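Restriction endonuclease Hpy99I (Helicobacter pylori, PDB 3GOX) probably cuts double-stranded DNA at a specific short target sequence, as a zinc-containing type II restriction endonuclease of the beta-beta-alpha-Me class. Local coordinates at residues Gly70-Cys78 against Asn86-Asp96. Sequence-based numbering, arbitrary orientation. Where two conformers were deposited one is given.
Sequences GKGYDKKIC and NTDGFEINQTD. With ZN (zinc ion), chain E; nucleotides of chain C; nucleotides of chain D.
The aliphatic chain of K76 lies over the F90 ring: CD sits 3.8 Å from the ring centroid and 4° off its normal, a CH-pi contact. K76 can reach across because CG stands anti to the backbone N and the chain beyond runs extended, carrying NZ past the ring to hydrogen bonds with T103 OG1 and R104 O. The same ring turns its edge to C78, with F90 CE1 3.8 Å from C78 CA. This is the tight part, where F90 and C78 are buried and C107 also packs on the ring. The loose side is the exposed K75–N86 pair, antiparallel and non-hydrogen-bonded, whose side chains leave the backbone divergently but then run side by side, N86 OD1 3.7 Å from K75 CG. Beside it, T87 N donates to D74 O (2.8 Å, 157° at the hydrogen). At the DNA-facing end, K71 NZ forms a salt bridge on the anti side of D96 OD2 (2.9 Å), well out of the carboxylate plane, and donates to OP1 of DG4 of chain D at 2.7 Å, bridging D96 and a DNA phosphate; R100 also pairs with D96 OD2, and T102 OG1 with K71 NZ. C78 SG binds zinc at 2.3 Å; C81, C107 and C110 complete a four-cysteine zinc site of two CxxC pairs.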
loop_
_atom_site.group_PDB
_atom_site.type_symbol
_atom_site.label_atom_id
_atom_site.label_comp_id
_atom_site.label_asym_id
_atom_site.label_seq_id
_atom_site.Cartn_x
_atom_site.Cartn_y
_atom_site.Cartn_z
ATOM N N GLY A 70 -1.721 -16.727 14.646
ATOM C CA GLY A 70 -1.668 -15.334 14.218
ATOM C C GLY A 70 -1.977 -14.391 15.352
ATOM O O GLY A 70 -1.761 -14.711 16.524
ATOM N N LYS A 71 -2.511 -13.231 15.013
ATOM C CA LYS A 71 -2.821 -12.225 16.010
ATOM C C LYS A 71 -3.692 -12.806 17.129
ATOM O O LYS A 71 -4.738 -13.383 16.876
ATOM C CB LYS A 71 -3.534 -11.043 15.356
ATOM C CG LYS A 71 -3.894 -9.941 16.347
ATOM C CD LYS A 71 -4.540 -8.730 15.678
ATOM C CE LYS A 71 -3.489 -7.716 15.283
ATOM N NZ LYS A 71 -4.097 -6.479 14.723
ATOM N N GLY A 72 -3.230 -12.639 18.359
ATOM C CA GLY A 72 -3.960 -13.102 19.532
ATOM C C GLY A 72 -3.479 -14.444 20.058
ATOM O O GLY A 72 -3.993 -14.939 21.072
ATOM N N TYR A 73 -2.499 -15.030 19.364
ATOM C CA TYR A 73 -1.996 -16.385 19.658
ATOM C C TYR A 73 -0.471 -16.419 19.769
ATOM O O TYR A 73 0.199 -15.453 19.416
ATOM C CB TYR A 73 -2.520 -17.408 18.623
ATOM C CG TYR A 73 -4.032 -17.430 18.568
ATOM C CD1 TYR A 73 -4.762 -18.197 19.451
ATOM C CD2 TYR A 73 -4.733 -16.636 17.666
ATOM C CE1 TYR A 73 -6.151 -18.197 19.443
ATOM C CE2 TYR A 73 -6.126 -16.629 17.649
ATOM C CZ TYR A 73 -6.829 -17.405 18.547
ATOM O OH TYR A 73 -8.216 -17.435 18.570
ATOM N N ASP A 74 0.040 -17.541 20.278
ATOM C CA ASP A 74 1.470 -17.741 20.569
ATOM C C ASP A 74 2.315 -17.949 19.319
ATOM O O ASP A 74 3.519 -17.648 19.329
ATOM C CB ASP A 74 1.670 -18.980 21.468
ATOM C CG ASP A 74 1.467 -18.701 22.961
ATOM O OD1 ASP A 74 1.039 -17.597 23.348
ATOM O OD2 ASP A 74 1.733 -19.625 23.756
ATOM N N LYS A 75 1.689 -18.482 18.264
ATOM C CA LYS A 75 2.385 -18.872 17.037
ATOM C C LYS A 75 1.645 -18.320 15.838
ATOM O O LYS A 75 0.460 -18.015 15.911
ATOM C CB LYS A 75 2.487 -20.393 16.913
ATOM C CG LYS A 75 3.218 -21.060 18.079
ATOM C CD LYS A 75 3.152 -22.578 18.003
ATOM C CE LYS A 75 3.935 -23.242 19.133
ATOM N NZ LYS A 75 3.864 -24.726 19.090
ATOM N N LYS A 76 2.371 -18.202 14.736
ATOM C CA LYS A 76 1.887 -17.569 13.519
ATOM C C LYS A 76 2.513 -18.294 12.333
ATOM O O LYS A 76 3.684 -18.720 12.406
ATOM C CB LYS A 76 2.231 -16.067 13.513
ATOM C CG LYS A 76 1.788 -15.277 12.285
ATOM C CD LYS A 76 2.141 -13.787 12.390
ATOM C CE LYS A 76 1.483 -13.024 11.310
ATOM N NZ LYS A 76 1.809 -11.577 11.378
ATOM N N ILE A 77 1.739 -18.447 11.261
ATOM C CA ILE A 77 2.207 -19.079 10.025
ATOM C C ILE A 77 2.739 -17.984 9.089
ATOM O O ILE A 77 2.010 -17.042 8.760
ATOM C CB ILE A 77 1.091 -19.838 9.321
ATOM C CG1 ILE A 77 0.452 -20.875 10.247
ATOM C CG2 ILE A 77 1.629 -20.505 8.042
ATOM C CD1 ILE A 77 -0.865 -21.480 9.694
ATOM N N CYS A 78 4.002 -18.090 8.657
ATOM C CA CYS A 78 4.605 -17.101 7.763
ATOM C C CYS A 78 3.962 -17.167 6.374
ATOM O O CYS A 78 3.704 -18.252 5.870
ATOM C CB CYS A 78 6.105 -17.323 7.661
ATOM S SG CYS A 78 6.927 -16.264 6.443
ATOM N N ASN A 86 6.951 -19.081 16.460
ATOM C CA ASN A 86 6.503 -18.259 17.577
ATOM C C ASN A 86 6.287 -16.820 17.122
ATOM O O ASN A 86 6.954 -16.345 16.187
ATOM C CB ASN A 86 7.514 -18.283 18.720
ATOM C CG ASN A 86 7.598 -19.636 19.404
ATOM O OD1 ASN A 86 6.634 -20.411 19.417
ATOM N ND2 ASN A 86 8.754 -19.924 19.987
ATOM N N THR A 87 5.366 -16.124 17.795
ATOM C CA THR A 87 5.058 -14.713 17.490
ATOM C C THR A 87 6.292 -13.828 17.425
ATOM O O THR A 87 6.367 -12.951 16.562
ATOM C CB THR A 87 4.088 -14.121 18.525
ATOM O OG1 THR A 87 2.886 -14.894 18.521
ATOM C CG2 THR A 87 3.742 -12.681 18.209
ATOM N N ASP A 88 7.259 -14.080 18.309
ATOM C CA ASP A 88 8.491 -13.275 18.307
ATOM C C ASP A 88 9.411 -13.520 17.101
ATOM O O ASP A 88 10.411 -12.813 16.964
ATOM C CB ASP A 88 9.261 -13.374 19.642
ATOM C CG ASP A 88 9.969 -14.705 19.857
ATOM O OD1 ASP A 88 9.916 -15.626 19.015
ATOM O OD2 ASP A 88 10.606 -14.843 20.933
ATOM N N GLY A 89 9.067 -14.485 16.234
ATOM C CA GLY A 89 9.755 -14.695 14.955
ATOM C C GLY A 89 9.319 -13.722 13.865
ATOM O O GLY A 89 9.786 -13.824 12.730
ATOM N N PHE A 90 8.407 -12.804 14.207
ATOM C CA PHE A 90 7.865 -11.787 13.303
ATOM C C PHE A 90 8.022 -10.424 13.964
ATOM O O PHE A 90 7.859 -10.314 15.173
ATOM C CB PHE A 90 6.379 -12.029 13.052
ATOM C CG PHE A 90 6.066 -13.381 12.454
ATOM C CD1 PHE A 90 5.811 -13.501 11.108
ATOM C CD2 PHE A 90 6.018 -14.524 13.238
ATOM C CE1 PHE A 90 5.508 -14.733 10.551
ATOM C CE2 PHE A 90 5.721 -15.744 12.679
ATOM C CZ PHE A 90 5.475 -15.852 11.355
ATOM N N GLU A 91 8.329 -9.414 13.162
ATOM C CA GLU A 91 8.582 -8.054 13.627
ATOM C C GLU A 91 7.277 -7.287 13.830
ATOM O O GLU A 91 6.417 -7.254 12.923
ATOM C CB GLU A 91 9.445 -7.347 12.584
ATOM C CG GLU A 91 9.915 -5.960 12.932
ATOM C CD GLU A 91 10.785 -5.387 11.841
ATOM O OE1 GLU A 91 10.264 -5.059 10.757
ATOM O OE2 GLU A 91 12.009 -5.235 12.082
ATOM N N ILE A 92 7.137 -6.642 14.993
ATOM C CA ILE A 92 6.016 -5.733 15.246
ATOM C C ILE A 92 6.076 -4.579 14.230
ATOM O O ILE A 92 7.142 -4.002 13.993
ATOM C CB ILE A 92 5.998 -5.201 16.706
ATOM C CG1 ILE A 92 5.531 -6.310 17.649
ATOM C CG2 ILE A 92 5.054 -4.023 16.839
ATOM C CD1 ILE A 92 5.631 -5.963 19.127
ATOM N N ASN A 93 4.929 -4.250 13.637
ATOM C CA ASN A 93 4.863 -3.297 12.533
ATOM C C ASN A 93 3.776 -2.212 12.635
ATOM O O ASN A 93 3.926 -1.144 12.047
ATOM C CB ASN A 93 4.677 -4.076 11.227
ATOM C CG ASN A 93 4.744 -3.206 10.010
ATOM O OD1 ASN A 93 3.742 -3.001 9.328
ATOM N ND2 ASN A 93 5.949 -2.705 9.701
ATOM N N GLN A 94 2.686 -2.479 13.342
ATOM C CA GLN A 94 1.578 -1.525 13.430
ATOM C C GLN A 94 0.770 -1.790 14.715
ATOM O O GLN A 94 1.090 -2.694 15.493
ATOM C CB GLN A 94 0.674 -1.604 12.176
ATOM C CG GLN A 94 0.897 -0.499 11.140
ATOM C CD GLN A 94 0.450 0.885 11.636
ATOM O OE1 GLN A 94 0.038 1.054 12.786
ATOM N NE2 GLN A 94 0.530 1.889 10.755
ATOM N N THR A 95 -0.258 -0.972 14.919
ATOM C CA THR A 95 -1.165 -1.064 16.056
ATOM C C THR A 95 -2.575 -0.899 15.506
ATOM O O THR A 95 -2.804 0.008 14.691
ATOM C CB THR A 95 -0.912 0.076 17.076
ATOM O OG1 THR A 95 0.485 0.172 17.378
ATOM C CG2 THR A 95 -1.696 -0.159 18.355
ATOM N N ASP A 96 -3.510 -1.753 15.925
ATOM C CA ASP A 96 -4.904 -1.635 15.477
ATOM C C ASP A 96 -5.704 -0.692 16.393
ATOM O O ASP A 96 -5.173 -0.188 17.383
ATOM C CB ASP A 96 -5.585 -3.013 15.324
ATOM C CG ASP A 96 -5.735 -3.772 16.635
ATOM O OD1 ASP A 96 -5.822 -3.152 17.722
ATOM O OD2 ASP A 96 -5.767 -5.019 16.560
HETATM ZN ZN ZN E . 9.057 -17.160 6.623
ATOM P P DT C 2 4.751 1.621 19.076
ATOM O OP1 DT C 2 3.910 2.208 20.154
ATOM O OP2 DT C 2 4.360 0.325 18.467
ATOM O "O5'" DT C 2 4.882 2.700 17.912
ATOM C "C5'" DT C 2 5.274 4.041 18.199
ATOM C "C4'" DT C 2 5.684 4.751 16.929
ATOM O "O4'" DT C 2 6.779 4.056 16.301
ATOM C "C3'" DT C 2 4.625 4.829 15.838
ATOM O "O3'" DT C 2 3.697 5.882 16.129
ATOM C "C2'" DT C 2 5.477 5.124 14.621
ATOM C "C1'" DT C 2 6.728 4.284 14.894
ATOM N N1 DT C 2 6.736 2.974 14.221
ATOM C C2 DT C 2 7.037 2.944 12.880
ATOM O O2 DT C 2 7.280 3.950 12.230
ATOM N N3 DT C 2 7.040 1.690 12.321
ATOM C C4 DT C 2 6.775 0.493 12.956
ATOM O O4 DT C 2 6.823 -0.553 12.324
ATOM C C5 DT C 2 6.456 0.600 14.363
ATOM C C7 DT C 2 6.146 -0.644 15.134
ATOM C C6 DT C 2 6.454 1.819 14.916
ATOM P P DC C 3 2.363 6.044 15.248
ATOM O OP1 DC C 3 1.705 7.305 15.677
ATOM O OP2 DC C 3 1.600 4.768 15.283
ATOM O "O5'" DC C 3 2.904 6.257 13.768
ATOM C "C5'" DC C 3 3.582 7.455 13.393
ATOM C "C4'" DC C 3 3.760 7.484 11.894
ATOM O "O4'" DC C 3 4.620 6.409 11.467
ATOM C "C3'" DC C 3 2.461 7.257 11.137
ATOM O "O3'" DC C 3 1.765 8.503 11.040
ATOM C "C2'" DC C 3 2.950 6.744 9.795
ATOM C "C1'" DC C 3 4.267 6.032 10.141
ATOM N N1 DC C 3 4.241 4.560 10.087
ATOM C C2 DC C 3 4.598 3.921 8.898
ATOM O O2 DC C 3 4.861 4.610 7.905
ATOM N N3 DC C 3 4.648 2.569 8.860
ATOM C C4 DC C 3 4.344 1.860 9.950
ATOM N N4 DC C 3 4.447 0.532 9.881
ATOM C C5 DC C 3 3.938 2.483 11.164
ATOM C C6 DC C 3 3.898 3.823 11.188
ATOM P P DG D 4 -5.441 -5.738 11.271
ATOM O OP1 DG D 4 -5.266 -6.824 12.272
ATOM O OP2 DG D 4 -5.013 -4.353 11.607
ATOM O "O5'" DG D 4 -4.701 -6.199 9.937
ATOM C "C5'" DG D 4 -5.199 -7.307 9.189
ATOM C "C4'" DG D 4 -4.530 -7.400 7.836
ATOM O "O4'" DG D 4 -4.771 -6.184 7.085
ATOM C "C3'" DG D 4 -3.014 -7.572 7.831
ATOM O "O3'" DG D 4 -2.644 -8.212 6.605
ATOM C "C2'" DG D 4 -2.534 -6.131 7.847
ATOM C "C1'" DG D 4 -3.547 -5.463 6.924
ATOM N N9 DG D 4 -3.823 -4.057 7.206
ATOM C C8 DG D 4 -4.078 -3.486 8.430
ATOM N N7 DG D 4 -4.355 -2.212 8.355
ATOM C C5 DG D 4 -4.265 -1.920 6.999
ATOM C C6 DG D 4 -4.477 -0.696 6.299
ATOM O O6 DG D 4 -4.826 0.402 6.750
ATOM N N1 DG D 4 -4.257 -0.845 4.935
ATOM C C2 DG D 4 -3.897 -2.017 4.313
ATOM N N2 DG D 4 -3.722 -1.956 2.984
ATOM N N3 DG D 4 -3.717 -3.166 4.948
ATOM C C4 DG D 4 -3.916 -3.043 6.279
HETATM O O HOH W 1 1.158 -14.274 16.458
#